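KLLA0F20702p (Kluyveromyces lactis, PDB 5Y5A) is an Est1-family telomerase protein, crystallised as its TPR-clan helical part, which probably takes part in recruiting telomerase to telomeres through association with Cdc13. Local coordinates at residues Pro152-Ser157 with Val517-Asn522. Numbering follows the deposited sequence.
Sequences PSDTRS and VGKSKN
Pro152 and Val517 bring the two backbones closest, their CA atoms 7.2 Å apart, where a type I beta turn from Pro152 to Thr155 leading into helix 155-158 faces the loop that follows helix 512-515. The apolar half of the contact is one touch between these two residues: Val517 CG2 lies 3.8 Å from Pro152 CG and also touches CB of the proline, while CG1 of the valine comes near CG alone. The two side chains cross at about a right angle. Alongside, Lys519 reaches over from the loop to Asp154. Its chain is extended beyond CG, which carries the ammonium the full length of the side chain; NZ lies over the carboxylate, 2.8 Å from Asp154 OD1 and 2.9 Å from Asp154 OD2. It arrives from above that plane, 54° out of it at OD1, where a hydrogen bond completes the salt bridge. The turn itself is fixed by Pro152 O, which accepts Thr155 N at 3.1 Å and Thr155 OG1 at 3.0 Å, both from the same face of the carbonyl. In 517-522, Gly518, with phi 80°, is the C' residue of a Schellman motif ending helix 512-515. From the turn, Ser153 OG hydrogen-bonds Asp514 OD2 of that helix, a second tie between the same two parts. Replacing Asp154 with an alanine would probably leave the Lys519 ammonium without its carboxylate mate and its long chain freer to swing. With 154 Å² buried in all, the contact joins parts of the helical fold far apart in sequence, the turn before helix 155-158 and the loop between helices 512-515 and 526-546; because Lys519 is exposed, the ion pair is probably screened by solvent and its contribution likely modest, beside the small proline-valine touch.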
loop_
_atom_site.group_PDB
_atom_site.type_symbol
_atom_site.label_atom_id
_atom_site.label_comp_id
_atom_site.label_asym_id
_atom_site.label_seq_id
_atom_site.Cartn_x
_atom_site.Cartn_y
_atom_site.Cartn_z
ATOM N N PRO A 152 13.824 8.595 9.354
ATOM C CA PRO A 152 13.756 10.027 9.032
ATOM C C PRO A 152 13.840 10.887 10.291
ATOM O O PRO A 152 13.238 10.544 11.306
ATOM C CB PRO A 152 12.393 10.175 8.354
ATOM C CG PRO A 152 12.101 8.819 7.789
ATOM C CD PRO A 152 12.710 7.836 8.756
ATOM N N SER A 153 14.586 11.983 10.219
ATOM C CA SER A 153 14.877 12.809 11.388
ATOM C C SER A 153 13.636 13.415 12.041
ATOM O O SER A 153 13.583 13.584 13.257
ATOM C CB SER A 153 15.840 13.923 10.992
ATOM O OG SER A 153 15.383 14.578 9.823
ATOM N N ASP A 154 12.638 13.737 11.229
ATOM C CA ASP A 154 11.435 14.399 11.718
ATOM C C ASP A 154 10.476 13.442 12.410
ATOM O O ASP A 154 9.398 13.848 12.840
ATOM C CB ASP A 154 10.718 15.081 10.562
ATOM C CG ASP A 154 10.420 14.126 9.432
ATOM O OD1 ASP A 154 11.306 13.928 8.571
ATOM O OD2 ASP A 154 9.307 13.562 9.404
ATOM N N THR A 155 10.861 12.173 12.503
ATOM C CA THR A 155 10.024 11.159 13.137
ATOM C C THR A 155 9.795 11.468 14.612
ATOM O O THR A 155 8.677 11.344 15.117
ATOM C CB THR A 155 10.640 9.762 13.007
ATOM O OG1 THR A 155 10.548 9.328 11.646
ATOM C CG2 THR A 155 9.911 8.761 13.891
ATOM N N ARG A 156 10.823 11.902 15.320
ATOM C CA ARG A 156 10.654 12.257 16.717
ATOM C C ARG A 156 9.607 13.329 16.814
ATOM O O ARG A 156 8.698 13.233 17.595
ATOM C CB ARG A 156 11.938 12.822 17.296
ATOM C CG ARG A 156 12.814 11.818 17.986
ATOM C CD ARG A 156 14.074 12.475 18.506
ATOM N NE ARG A 156 14.497 11.797 19.709
ATOM C CZ ARG A 156 15.591 11.065 19.800
ATOM N NH1 ARG A 156 16.168 10.880 20.968
ATOM N NH2 ARG A 156 16.110 10.520 18.728
ATOM N N SER A 157 9.744 14.361 16.010
ATOM C CA SER A 157 8.783 15.458 16.036
ATOM C C SER A 157 7.353 14.957 15.898
ATOM O O SER A 157 6.483 15.313 16.691
ATOM C CB SER A 157 9.090 16.456 14.917
ATOM O OG SER A 157 10.471 16.764 14.874
ATOM N N VAL A 517 13.044 9.419 1.871
ATOM C CA VAL A 517 11.671 9.880 2.093
ATOM C C VAL A 517 11.486 11.289 1.543
ATOM O O VAL A 517 10.667 12.052 2.042
ATOM C CB VAL A 517 11.266 9.865 3.590
ATOM C CG1 VAL A 517 11.094 8.432 4.089
ATOM C CG2 VAL A 517 12.263 10.646 4.444
ATOM N N GLY A 518 12.264 11.624 0.517
ATOM C CA GLY A 518 12.101 12.868 -0.215
ATOM C C GLY A 518 12.696 14.116 0.413
ATOM O O GLY A 518 12.542 15.209 -0.131
ATOM N N LYS A 519 13.378 13.968 1.545
ATOM C CA LYS A 519 13.918 15.125 2.252
ATOM C C LYS A 519 15.432 15.255 2.103
ATOM O O LYS A 519 16.180 14.325 2.397
ATOM C CB LYS A 519 13.528 15.065 3.732
ATOM C CG LYS A 519 12.044 15.320 3.949
ATOM C CD LYS A 519 11.563 14.989 5.351
ATOM C CE LYS A 519 10.046 15.155 5.425
ATOM N NZ LYS A 519 9.430 14.597 6.661
ATOM N N SER A 520 15.873 16.418 1.635
ATOM C CA SER A 520 17.298 16.690 1.482
ATOM C C SER A 520 17.558 18.186 1.343
ATOM O O SER A 520 16.633 18.972 1.140
ATOM C CB SER A 520 17.869 15.949 0.266
ATOM O OG SER A 520 17.664 16.689 -0.926
ATOM N N LYS A 521 18.826 18.567 1.454
ATOM C CA LYS A 521 19.230 19.954 1.263
ATOM C C LYS A 521 19.074 20.344 -0.200
ATOM O O LYS A 521 18.751 21.487 -0.526
ATOM C CB LYS A 521 20.675 20.157 1.712
ATOM C CG LYS A 521 21.002 19.546 3.065
ATOM C CD LYS A 521 22.453 19.813 3.454
ATOM C CE LYS A 521 22.797 19.173 4.791
ATOM N NZ LYS A 521 24.192 19.479 5.224
ATOM N N ASN A 522 19.313 19.379 -1.080
ATOM C CA ASN A 522 19.119 19.584 -2.505
ATOM C C ASN A 522 17.741 19.121 -2.945
ATOM O O ASN A 522 17.588 18.025 -3.477
ATOM C CB ASN A 522 20.193 18.851 -3.309
ATOM C CG ASN A 522 19.932 18.892 -4.806
ATOM O OD1 ASN A 522 19.595 17.876 -5.420
ATOM N ND2 ASN A 522 20.082 20.071 -5.400
#